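Local structure of L-talarate/galactarate dehydratase (Salmonella typhimurium, 2PP0) at residues Ala47-Leu50 and Lys55-Thr58; His92-Ala97 and Cys392-Arg397; Thr113-Ala118 and Gln130-Ile135; Ala212-Leu217 and Glu244-Ile249; Glu234-Met239 and Ala264-Ala269. The protein catalyses the magnesium-dependent dehydration of L-talarate and galactarate to 5-keto-4-deoxy-D-glucarate, and also epimerises L-talarate to galactarate. All blocks are in the same frame, centred on the assembly; numbering follows the deposited sequence.

Interaction 1 (Ala47-Leu50 and Lys55-Thr58); sequences AKVL and KPLT
Val49, on the one-turn helix 47-50, rests against Lys55 and Pro56 in the capping domain of this enolase-superfamily enzyme, where the chain doubles back from the helix toward strand 57-69. The tight part belongs to the two methyls of Val49. With CG1 anti to the backbone N (chi1 179°), that methyl reaches the Pro56 ring, and the Val49 side chain lies crosswise to the ring: CG1 of Val49 lies 3.8 Å from CG of Pro56 and equally far from its CD. The second methyl, CG2, turns to the backbone before the proline, 3.9 Å from Lys55 C. A short branched residue suits this place because it meets ring and peptide at once, while proline offers a compact apolar surface and stiffens the approach to the strand. The outer side is looser. The side chain of Lys55 starts away from the helix; the residue is exposed, as is Pro56, and a charged residue is expected at such a surface turn.

Ala47 and Lys48 of the same turn bind substrate, as does Arg83, whose side chain lies beside Val49; the contact therefore joins the substrate-binding turn to the start of the strand. Arg83 NH2 also donates a hydrogen bond to Lys55 O. The CG2 methyl of Val49 packs against that same oxygen, Lys55 O, at 3.7 Å.

Interaction 2 (His92-Ala97 and Cys392-Arg397); sequences HAKEIA and CEFGKR
In the capping domain of the enolase fold, where helices cover an antiparallel sheet, Lys94 of helix 86-96 and Ala97, just after it, meet Cys392 and Phe394 of the C-terminal strand 388-395. Cys392 and Phe394 alternate along the strand with Glu393, so both direct their side chains at the helix. The SG of Cys392 lies alongside the aliphatic part of Lys94, 3.6 Å from CG and 3.8 Å from CD. Lys94 runs extended, its CG anti to the backbone N (chi1 174°), which lays its methylenes past the sulfur and carries the charged end outward; a long lysine thus serves both an apolar surface and solvent. Ala97 places CB over one face of the Phe394 ring in a CH-pi contact, 4.0 Å from the ring centroid and 27° off the normal, displaced toward the rim with CE2 of Phe394 at 3.6 Å from CB. The ring also approaches the backbone, its CZ 3.3 Å from Lys94 O, obliquely. Alanine fits because its single methyl lets the aromatic ring come close.

Strand 388-395 is an outermost strand of the four-stranded sheet and pairs with strand 28-40, whose Leu33 touches both Ala93 and Ala97. From another side, helix 127-146 packs against helix 86-96 through Ala131 and Ile132.

Interaction 3 (Thr113-Ala118 and Gln130-Ile135); sequences TKLLWA and QAISPI
Leu115 and Ile132 mark the closest backbone approach of segments 113-118 and 130-135, with CA atoms 7.3 Å apart, in two roughly antiparallel helices whose local axes come within 10.9 Å at an angle of 149°. The pair belongs to the helical part of the capping domain. Ile132 reaches across with CD1: its CG1 is anti to the carbonyl carbon (chi1 -67°) and the chain beyond is extended, which sends CD1 between two leucines. There CD1 of Ile132 lies 3.8 Å from Leu115 CB and also 3.8 Å from Leu116 CD2. Leu115 and Ile132 overlap side by side, pointing opposite ways, whereas Leu116 comes to Ile132 roughly perpendicular. Branched aliphatic residues suit this buried seam, since their several methyls fill it without polar groups needing partners.

Pro134, which has no N-H to give, sits where the second helix is kinked. One turn beyond Ile132, Ile135 continues the apolar surface and also meets Ala65 and Ile67 of strand 57-69, so the helix joins its neighbour to the sheet. Leu115 serves both isoleucines through one methyl: CD1 is 3.9 Å from Ile132 CG2 and 4.2 Å from Ile135 CG2.

Interaction 4 (Ala212-Leu217 and Glu244-Ile249); sequences AVREAL and EQFNLI
Arg214 leaves helix 203-217 with CG anti to its N (chi1 166°), then folds at chi2 (54°) and chi3 (78°), and this double bend carries its guanidinium to the carbonyl of Phe246. The stronger of its two bonds to this loop runs from Arg214 NH2 to Phe246 O at 2.8 Å; it meets the oxygen head-on, nearly in line with the C=O bond, though the oxygen lies somewhat out of the guanidinium plane. A weak second bond comes from Arg214 NE to the same O, 3.3 Å away. In the plane of the guanidinium, at its edge, a water accepts from Arg214 NH2 at 2.9 Å and donates to Asn247 O at 3.2 Å, extending the grip by one residue. Meanwhile the apolar root of the arginine is used too: CB of Arg214 packs 4.0 Å from CD1 of the Phe246 ring.

The remaining nitrogen, Arg214 NH1, bonds to the carbonyls of Gly218 and Phe221, so the group is held on several sides and its rotation is fixed. Arginine suits the place because its planar array of N-H groups can serve several carbonyls at once where chain segments lack regular pairing. The ring of Phe246 is buried against Leu210 and Thr211 of helix 203-217. This helix and the loop, leading into strand 251-252, flank strand 223-226, an arrangement of the beta/alpha barrel domain of the enolase superfamily.

Interaction 5 (Glu234-Met239 and Ala264-Ala269); sequences ETAIRM and AQLAAA
Leu266 projects from helix 260-269 into the surface of helix 233-243, where Ala236 meets chiefly its CD1 and Ile237 meets its CD2. Its CG stands anti to the carbonyl carbon (chi1 -74°) and the chain beyond is extended to one methyl, the common leucine shape on a helix, and the fork at CG then faces across the interface. One prong, CD1, lies 3.6 Å from CB of Ala236. The other, CD2, drops onto the backbone of the next residue, 3.6 Å from Ile237 N and 3.7 Å from Ile237 CA, and has Ile237 CB at 4.0 Å. An alanine at position 236 is apt because a single methyl allows the leucine to approach the helix backbone itself.

Ile237 answers in the other direction. Its CG1 is anti to the backbone N, and chi2 of 59° bends CD1 onward to the far helix, ending 4.3 Å from CB of Ala269, one turn after Leu266. That contact is the looser one, between two partly exposed residues, whereas Ala236 and Leu266 are buried. Leu255, in the loop after strand 251-252, touches both Ala236 and Leu266, and Pro254 also meets Leu266.

The local axes run almost parallel, 10.5 Å apart and with a crossing angle of -18°. Two neighbouring helices pointing the same way, joined through the strand 251-252 that bears the magnesium ligand Glu252, are a hallmark of the beta/alpha barrel, here packing side by side on its outside.

From the N terminus, interaction 1 comes first, closing a turn of only four intervening residues beside the substrate-binding segment of the capping domain. Interaction 2 then opens at 92-97 and closes only at 392-397, so the C-terminal strand returns to the capping domain after the chain has passed through the barrel. The three remaining contacts nest inside that long loop. Interaction 3 closes a short helix-to-helix loop and touches interaction 2, through Ile96 and Ile132 among others. Interactions 4 and 5 lie in the barrel, on the opposite side of the chain's centre from interaction 2; their segments alternate along the sequence, interlocking successive beta/alpha units.

Interaction 1 (Ala47-Leu50 and Lys55-Thr58)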
# COMPACT_ATOMS: atom_id res chain seq x y z
N ALA B 47 33.06 12.36 0.76
CA ALA B 47 33.47 13.31 1.79
C ALA B 47 33.69 12.67 3.16
O ALA B 47 34.45 13.20 3.98
CB ALA B 47 32.45 14.44 1.90
N LYS B 48 33.03 11.55 3.43
CA LYS B 48 33.18 10.87 4.71
C LYS B 48 34.62 10.40 4.93
O LYS B 48 35.09 10.30 6.07
CB LYS B 48 32.23 9.67 4.80
CG LYS B 48 30.75 10.06 4.79
CD LYS B 48 29.84 8.85 4.96
CE LYS B 48 29.66 8.07 3.66
NZ LYS B 48 30.89 7.40 3.16
N VAL B 49 35.31 10.12 3.83
CA VAL B 49 36.70 9.67 3.89
C VAL B 49 37.65 10.87 3.95
O VAL B 49 38.59 10.88 4.73
CB VAL B 49 37.06 8.82 2.65
CG1 VAL B 49 38.52 8.38 2.73
CG2 VAL B 49 36.15 7.61 2.57
N LEU B 50 37.38 11.88 3.12
CA LEU B 50 38.23 13.08 3.08
C LEU B 50 38.20 13.91 4.36
O LEU B 50 39.07 14.74 4.58
CB LEU B 50 37.87 13.96 1.88
CG LEU B 50 38.56 13.58 0.56
CD1 LEU B 50 38.12 12.19 0.12
CD2 LEU B 50 38.22 14.62 -0.50
N LYS B 55 37.35 5.09 6.17
CA LYS B 55 38.41 4.64 5.29
C LYS B 55 37.79 4.39 3.93
O LYS B 55 36.58 4.13 3.83
CB LYS B 55 39.02 3.33 5.80
CG LYS B 55 39.81 3.46 7.09
CD LYS B 55 41.02 4.35 6.87
CE LYS B 55 41.92 4.38 8.10
NZ LYS B 55 43.08 5.29 7.89
N PRO B 56 38.58 4.46 2.85
CA PRO B 56 38.03 4.23 1.52
C PRO B 56 37.31 2.88 1.45
O PRO B 56 37.68 1.93 2.14
CB PRO B 56 39.26 4.28 0.62
CG PRO B 56 40.13 5.29 1.31
CD PRO B 56 40.00 4.87 2.77
N LEU B 57 36.27 2.82 0.62
CA LEU B 57 35.48 1.61 0.43
C LEU B 57 36.20 0.70 -0.57
O LEU B 57 36.66 1.18 -1.61
CB LEU B 57 34.10 1.98 -0.12
CG LEU B 57 33.07 0.86 -0.26
CD1 LEU B 57 32.73 0.31 1.12
CD2 LEU B 57 31.81 1.41 -0.94
N THR B 58 36.30 -0.59 -0.26
CA THR B 58 37.00 -1.52 -1.14
C THR B 58 36.19 -2.75 -1.53
O THR B 58 36.63 -3.57 -2.32
CB THR B 58 38.32 -1.99 -0.51
OG1 THR B 58 38.04 -2.65 0.73
CG2 THR B 58 39.23 -0.80 -0.26

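Interaction 2 (His92-Ala97 and Cys392-Arg397)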
# COMPACT_ATOMS: atom_id res chain seq x y z
N HIS B 92 22.14 -12.71 11.51
CA HIS B 92 20.78 -12.64 12.03
C HIS B 92 19.79 -13.31 11.07
O HIS B 92 18.88 -14.01 11.50
CB HIS B 92 20.36 -11.19 12.27
CG HIS B 92 19.06 -11.06 13.00
ND1 HIS B 92 18.88 -11.54 14.28
CD2 HIS B 92 17.87 -10.54 12.63
CE1 HIS B 92 17.63 -11.32 14.66
NE2 HIS B 92 17.00 -10.71 13.68
N ALA B 93 19.96 -13.07 9.78
CA ALA B 93 19.08 -13.67 8.77
C ALA B 93 19.15 -15.18 8.96
O ALA B 93 18.14 -15.88 8.95
CB ALA B 93 19.55 -13.28 7.37
N LYS B 94 20.36 -15.69 9.16
CA LYS B 94 20.56 -17.11 9.36
C LYS B 94 19.87 -17.62 10.62
O LYS B 94 19.36 -18.74 10.65
CB LYS B 94 22.06 -17.42 9.43
CG LYS B 94 22.39 -18.86 9.77
CD LYS B 94 23.88 -19.11 9.56
CE LYS B 94 24.31 -20.48 10.08
NZ LYS B 94 25.79 -20.63 9.95
N GLU B 95 19.83 -16.79 11.67
CA GLU B 95 19.22 -17.21 12.93
C GLU B 95 17.69 -17.15 12.97
O GLU B 95 17.07 -17.74 13.85
CB GLU B 95 19.83 -16.39 14.10
CG GLU B 95 19.42 -16.88 15.49
CD GLU B 95 20.19 -16.21 16.64
OE1 GLU B 95 20.78 -15.12 16.44
OE2 GLU B 95 20.20 -16.77 17.75
N ILE B 96 17.07 -16.45 12.01
CA ILE B 96 15.61 -16.34 11.97
C ILE B 96 14.94 -16.97 10.74
O ILE B 96 13.73 -17.20 10.75
CB ILE B 96 15.16 -14.85 12.01
CG1 ILE B 96 15.69 -14.11 10.78
CG2 ILE B 96 15.64 -14.17 13.29
CD1 ILE B 96 15.20 -12.67 10.65
N ALA B 97 15.72 -17.24 9.69
CA ALA B 97 15.18 -17.80 8.44
C ALA B 97 14.28 -19.03 8.57
O ALA B 97 13.30 -19.17 7.82
CB ALA B 97 16.33 -18.09 7.49
N CYS B 392 23.91 -20.92 3.80
CA CYS B 392 23.20 -21.89 4.64
C CYS B 392 21.83 -22.14 4.03
O CYS B 392 21.30 -21.31 3.30
CB CYS B 392 23.06 -21.37 6.08
SG CYS B 392 22.19 -19.80 6.27
N GLU B 393 21.25 -23.30 4.33
CA GLU B 393 19.95 -23.65 3.78
C GLU B 393 19.01 -24.22 4.83
O GLU B 393 19.45 -24.78 5.84
CB GLU B 393 20.12 -24.65 2.63
CG GLU B 393 20.82 -24.04 1.43
CD GLU B 393 21.07 -25.05 0.33
OE1 GLU B 393 20.25 -25.99 0.19
OE2 GLU B 393 22.07 -24.90 -0.40
N PHE B 394 17.72 -24.06 4.59
CA PHE B 394 16.68 -24.53 5.49
C PHE B 394 15.61 -25.23 4.67
O PHE B 394 15.32 -24.82 3.54
CB PHE B 394 16.07 -23.34 6.23
CG PHE B 394 17.08 -22.47 6.92
CD1 PHE B 394 17.42 -22.67 8.25
CD2 PHE B 394 17.74 -21.46 6.21
CE1 PHE B 394 18.39 -21.89 8.88
CE2 PHE B 394 18.72 -20.68 6.82
CZ PHE B 394 19.05 -20.89 8.16
N GLY B 395 15.02 -26.28 5.22
CA GLY B 395 13.98 -27.00 4.51
C GLY B 395 14.52 -27.93 3.45
O GLY B 395 15.64 -28.42 3.54
N LYS B 396 13.71 -28.17 2.42
CA LYS B 396 14.09 -29.07 1.34
C LYS B 396 13.54 -28.56 0.01
O LYS B 396 12.34 -28.29 -0.10
CB LYS B 396 13.54 -30.47 1.63
CG LYS B 396 13.93 -31.53 0.61
CD LYS B 396 13.32 -32.88 0.96
CE LYS B 396 13.87 -34.00 0.08
NZ LYS B 396 13.67 -33.72 -1.37
N ARG B 397 14.41 -28.43 -0.98
CA ARG B 397 13.98 -27.96 -2.29
C ARG B 397 12.80 -28.80 -2.75
O ARG B 397 12.81 -30.02 -2.64
CB ARG B 397 15.11 -28.09 -3.32
CG ARG B 397 16.35 -27.28 -3.03
CD ARG B 397 17.32 -27.38 -4.20
NE ARG B 397 18.60 -26.72 -3.95
CZ ARG B 397 19.46 -27.11 -3.01
NH1 ARG B 397 19.18 -28.14 -2.23
NH2 ARG B 397 20.61 -26.46 -2.85

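Interaction 3 (Thr113-Ala118 and Gln130-Ile135)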
# COMPACT_ATOMS: atom_id res chain seq x y z
N THR B 113 6.09 -9.60 10.47
CA THR B 113 5.77 -9.51 11.90
C THR B 113 6.28 -10.72 12.68
O THR B 113 6.78 -10.57 13.80
CB THR B 113 4.24 -9.36 12.09
OG1 THR B 113 3.83 -8.09 11.56
CG2 THR B 113 3.87 -9.42 13.57
N LYS B 114 6.17 -11.91 12.10
CA LYS B 114 6.65 -13.12 12.77
C LYS B 114 8.16 -13.06 12.92
O LYS B 114 8.71 -13.50 13.92
CB LYS B 114 6.28 -14.37 11.97
CG LYS B 114 6.85 -15.66 12.56
CD LYS B 114 6.47 -16.87 11.72
CE LYS B 114 6.96 -18.17 12.37
NZ LYS B 114 6.64 -19.35 11.52
N LEU B 115 8.84 -12.52 11.91
CA LEU B 115 10.29 -12.41 11.93
C LEU B 115 10.73 -11.37 12.96
O LEU B 115 11.79 -11.51 13.58
CB LEU B 115 10.82 -12.03 10.55
CG LEU B 115 10.60 -13.08 9.45
CD1 LEU B 115 11.16 -12.57 8.14
CD2 LEU B 115 11.29 -14.39 9.86
N LEU B 116 9.93 -10.33 13.14
CA LEU B 116 10.23 -9.29 14.12
C LEU B 116 10.09 -9.88 15.52
O LEU B 116 10.92 -9.61 16.40
CB LEU B 116 9.29 -8.09 13.96
CG LEU B 116 9.58 -7.18 12.76
CD1 LEU B 116 8.51 -6.10 12.64
CD2 LEU B 116 10.95 -6.54 12.92
N TRP B 117 9.04 -10.67 15.74
CA TRP B 117 8.84 -11.28 17.05
C TRP B 117 9.92 -12.30 17.35
O TRP B 117 10.32 -12.47 18.50
CB TRP B 117 7.47 -11.97 17.15
CG TRP B 117 6.35 -11.02 17.44
CD1 TRP B 117 5.31 -10.71 16.61
CD2 TRP B 117 6.17 -10.24 18.62
NE1 TRP B 117 4.49 -9.78 17.21
CE2 TRP B 117 5.00 -9.47 18.44
CE3 TRP B 117 6.90 -10.10 19.82
CZ2 TRP B 117 4.53 -8.57 19.41
CZ3 TRP B 117 6.43 -9.21 20.79
CH2 TRP B 117 5.26 -8.46 20.58
N ALA B 118 10.39 -12.99 16.30
CA ALA B 118 11.43 -14.00 16.46
C ALA B 118 12.73 -13.34 16.92
O ALA B 118 13.59 -13.99 17.51
CB ALA B 118 11.66 -14.74 15.14
N GLN B 130 17.38 -5.12 8.36
CA GLN B 130 18.16 -5.24 7.13
C GLN B 130 18.45 -6.71 6.86
O GLN B 130 18.87 -7.08 5.76
CB GLN B 130 19.45 -4.43 7.24
CG GLN B 130 19.25 -2.94 7.06
CD GLN B 130 20.54 -2.16 7.18
OE1 GLN B 130 21.63 -2.72 6.99
NE2 GLN B 130 20.44 -0.87 7.48
N ALA B 131 18.23 -7.55 7.87
CA ALA B 131 18.42 -8.99 7.75
C ALA B 131 17.10 -9.58 7.22
O ALA B 131 17.08 -10.67 6.65
CB ALA B 131 18.76 -9.60 9.09
N ILE B 132 16.01 -8.85 7.44
CA ILE B 132 14.69 -9.27 6.96
C ILE B 132 14.57 -8.83 5.49
O ILE B 132 13.94 -9.51 4.68
CB ILE B 132 13.55 -8.63 7.81
CG1 ILE B 132 13.58 -9.19 9.24
CG2 ILE B 132 12.18 -8.92 7.18
CD1 ILE B 132 12.52 -8.61 10.15
N SER B 133 15.20 -7.71 5.16
CA SER B 133 15.17 -7.15 3.81
C SER B 133 15.30 -8.15 2.65
O SER B 133 14.47 -8.15 1.73
CB SER B 133 16.26 -6.08 3.66
OG SER B 133 15.89 -4.88 4.31
N PRO B 134 16.35 -8.99 2.66
CA PRO B 134 16.51 -9.97 1.57
C PRO B 134 15.28 -10.86 1.43
O PRO B 134 14.82 -11.14 0.32
CB PRO B 134 17.74 -10.78 2.00
CG PRO B 134 18.50 -9.82 2.90
CD PRO B 134 17.40 -9.16 3.68
N ILE B 135 14.77 -11.30 2.57
CA ILE B 135 13.60 -12.17 2.61
C ILE B 135 12.34 -11.45 2.13
O ILE B 135 11.61 -11.97 1.27
CB ILE B 135 13.41 -12.70 4.04
CG1 ILE B 135 14.58 -13.62 4.40
CG2 ILE B 135 12.09 -13.46 4.16
CD1 ILE B 135 14.69 -13.98 5.88

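Interaction 4 (Ala212-Leu217 and Glu244-Ile249)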
# COMPACT_ATOMS: atom_id res chain seq x y z
N ALA B 212 33.54 23.40 -13.13
CA ALA B 212 34.10 22.75 -14.31
C ALA B 212 33.10 21.75 -14.90
O ALA B 212 33.02 21.61 -16.13
CB ALA B 212 35.39 22.04 -13.94
N VAL B 213 32.35 21.07 -14.04
CA VAL B 213 31.37 20.09 -14.49
C VAL B 213 30.15 20.75 -15.13
O VAL B 213 29.66 20.28 -16.16
CB VAL B 213 30.89 19.18 -13.34
CG1 VAL B 213 29.80 18.24 -13.83
CG2 VAL B 213 32.07 18.39 -12.79
N ARG B 214 29.65 21.83 -14.53
CA ARG B 214 28.50 22.52 -15.10
C ARG B 214 28.90 23.11 -16.44
O ARG B 214 28.13 23.10 -17.40
CB ARG B 214 28.02 23.65 -14.18
CG ARG B 214 27.06 24.63 -14.85
CD ARG B 214 25.86 23.92 -15.49
NE ARG B 214 24.85 23.53 -14.51
CZ ARG B 214 23.93 22.59 -14.72
NH1 ARG B 214 23.90 21.94 -15.88
NH2 ARG B 214 23.04 22.31 -13.78
N GLU B 215 30.12 23.63 -16.50
CA GLU B 215 30.64 24.23 -17.72
C GLU B 215 30.64 23.21 -18.86
O GLU B 215 30.20 23.50 -19.97
CB GLU B 215 32.06 24.75 -17.47
CG GLU B 215 32.62 25.66 -18.55
CD GLU B 215 32.77 24.95 -19.89
OE1 GLU B 215 33.45 23.90 -19.93
OE2 GLU B 215 32.20 25.44 -20.88
N ALA B 216 31.12 22.00 -18.57
CA ALA B 216 31.19 20.94 -19.56
C ALA B 216 29.82 20.40 -19.96
O ALA B 216 29.61 20.05 -21.12
CB ALA B 216 32.07 19.80 -19.04
N LEU B 217 28.90 20.34 -19.01
CA LEU B 217 27.56 19.81 -19.26
C LEU B 217 26.64 20.77 -19.99
O LEU B 217 25.76 20.34 -20.74
CB LEU B 217 26.89 19.41 -17.94
CG LEU B 217 27.38 18.15 -17.22
CD1 LEU B 217 26.62 18.00 -15.91
CD2 LEU B 217 27.17 16.93 -18.10
N GLU B 244 23.41 28.18 -5.71
CA GLU B 244 22.12 28.48 -6.33
C GLU B 244 22.25 28.85 -7.80
O GLU B 244 21.29 28.73 -8.57
CB GLU B 244 21.41 29.62 -5.57
CG GLU B 244 20.93 29.21 -4.18
CD GLU B 244 19.41 29.18 -4.06
OE1 GLU B 244 18.81 30.22 -3.71
OE2 GLU B 244 18.81 28.11 -4.32
N GLN B 245 23.44 29.29 -8.20
CA GLN B 245 23.69 29.70 -9.58
C GLN B 245 23.81 28.52 -10.55
O GLN B 245 23.60 28.68 -11.75
CB GLN B 245 24.96 30.54 -9.64
CG GLN B 245 26.21 29.81 -9.17
CD GLN B 245 27.41 30.74 -9.02
OE1 GLN B 245 27.83 31.39 -9.97
NE2 GLN B 245 27.95 30.80 -7.80
N PHE B 246 24.15 27.34 -10.02
CA PHE B 246 24.30 26.16 -10.87
C PHE B 246 22.97 25.49 -11.23
O PHE B 246 22.95 24.54 -12.02
CB PHE B 246 25.23 25.15 -10.18
CG PHE B 246 26.61 25.69 -9.90
CD1 PHE B 246 27.48 26.01 -10.94
CD2 PHE B 246 27.05 25.88 -8.59
CE1 PHE B 246 28.75 26.51 -10.69
CE2 PHE B 246 28.33 26.38 -8.32
CZ PHE B 246 29.18 26.70 -9.37
N ASN B 247 21.88 25.99 -10.67
CA ASN B 247 20.54 25.44 -10.94
C ASN B 247 20.47 23.93 -10.74
O ASN B 247 19.82 23.22 -11.50
CB ASN B 247 20.12 25.79 -12.37
CG ASN B 247 19.91 27.28 -12.58
OD1 ASN B 247 19.87 27.76 -13.71
ND2 ASN B 247 19.76 28.02 -11.48
N LEU B 248 21.12 23.45 -9.69
CA LEU B 248 21.15 22.03 -9.37
C LEU B 248 19.77 21.41 -9.17
O LEU B 248 18.83 22.09 -8.75
CB LEU B 248 21.98 21.80 -8.10
CG LEU B 248 23.43 22.28 -8.13
CD1 LEU B 248 24.06 22.10 -6.75
CD2 LEU B 248 24.19 21.49 -9.18
N ILE B 249 19.65 20.12 -9.47
CA ILE B 249 18.39 19.41 -9.28
C ILE B 249 18.17 19.30 -7.77
O ILE B 249 17.04 19.37 -7.30
CB ILE B 249 18.43 17.99 -9.90
CG1 ILE B 249 18.62 18.09 -11.41
CG2 ILE B 249 17.15 17.24 -9.56
CD1 ILE B 249 17.52 18.90 -12.12
O HOH W 1 20.69 20.66 -13.28

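Interaction 5 (Glu234-Met239 and Ala264-Ala269)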
# COMPACT_ATOMS: atom_id res chain seq x y z
N GLU B 234 26.58 26.06 9.35
CA GLU B 234 27.15 27.31 8.85
C GLU B 234 27.65 27.17 7.42
O GLU B 234 27.36 28.01 6.55
CB GLU B 234 28.33 27.77 9.73
CG GLU B 234 27.97 28.26 11.13
CD GLU B 234 27.42 27.17 12.03
OE1 GLU B 234 27.95 26.03 11.97
OE2 GLU B 234 26.48 27.44 12.81
N THR B 235 28.40 26.11 7.17
CA THR B 235 28.96 25.86 5.85
C THR B 235 27.87 25.49 4.85
O THR B 235 27.89 25.94 3.71
CB THR B 235 30.01 24.74 5.91
OG1 THR B 235 31.00 25.08 6.89
CG2 THR B 235 30.68 24.57 4.56
N ALA B 236 26.92 24.67 5.30
CA ALA B 236 25.82 24.23 4.44
C ALA B 236 25.06 25.40 3.81
O ALA B 236 24.80 25.40 2.60
CB ALA B 236 24.86 23.35 5.23
N ILE B 237 24.69 26.39 4.61
CA ILE B 237 23.95 27.53 4.08
C ILE B 237 24.81 28.39 3.15
O ILE B 237 24.34 28.85 2.11
CB ILE B 237 23.37 28.42 5.20
CG1 ILE B 237 22.57 29.58 4.59
CG2 ILE B 237 24.48 28.95 6.09
CD1 ILE B 237 21.42 29.14 3.71
N ARG B 238 26.07 28.60 3.53
CA ARG B 238 26.99 29.39 2.73
C ARG B 238 27.24 28.72 1.38
O ARG B 238 27.20 29.38 0.34
CB ARG B 238 28.31 29.59 3.49
CG ARG B 238 29.37 30.36 2.71
CD ARG B 238 30.42 30.96 3.65
NE ARG B 238 30.96 29.99 4.59
CZ ARG B 238 31.65 28.90 4.25
NH1 ARG B 238 31.90 28.64 2.97
NH2 ARG B 238 32.10 28.08 5.19
N MET B 239 27.49 27.42 1.39
CA MET B 239 27.70 26.70 0.15
C MET B 239 26.40 26.67 -0.65
O MET B 239 26.41 26.72 -1.88
CB MET B 239 28.18 25.27 0.42
CG MET B 239 29.64 25.17 0.81
SD MET B 239 30.76 25.65 -0.53
CE MET B 239 31.26 24.04 -1.12
N ALA B 264 15.62 20.98 7.43
CA ALA B 264 14.39 21.74 7.24
C ALA B 264 14.69 23.22 7.05
O ALA B 264 14.08 23.89 6.22
CB ALA B 264 13.46 21.55 8.44
N GLN B 265 15.65 23.73 7.82
CA GLN B 265 16.05 25.12 7.76
C GLN B 265 16.68 25.46 6.41
O GLN B 265 16.43 26.52 5.85
CB GLN B 265 17.03 25.43 8.90
CG GLN B 265 17.71 26.78 8.83
CD GLN B 265 18.54 27.07 10.06
OE1 GLN B 265 19.30 26.22 10.53
NE2 GLN B 265 18.40 28.28 10.60
N LEU B 266 17.50 24.55 5.89
CA LEU B 266 18.15 24.75 4.60
C LEU B 266 17.13 24.67 3.46
O LEU B 266 17.18 25.44 2.50
CB LEU B 266 19.23 23.69 4.38
CG LEU B 266 20.54 23.82 5.17
CD1 LEU B 266 21.37 22.56 5.02
CD2 LEU B 266 21.31 25.04 4.68
N ALA B 267 16.19 23.73 3.59
CA ALA B 267 15.16 23.53 2.58
C ALA B 267 14.24 24.74 2.48
O ALA B 267 13.82 25.13 1.38
CB ALA B 267 14.35 22.29 2.91
N ALA B 268 13.93 25.35 3.62
CA ALA B 268 13.06 26.52 3.63
C ALA B 268 13.81 27.77 3.16
O ALA B 268 13.22 28.64 2.52
CB ALA B 268 12.50 26.75 5.03
N ALA B 269 15.10 27.84 3.45
CA ALA B 269 15.91 28.99 3.08
C ALA B 269 16.37 29.01 1.62
O ALA B 269 16.58 30.08 1.04
CB ALA B 269 17.13 29.09 4.00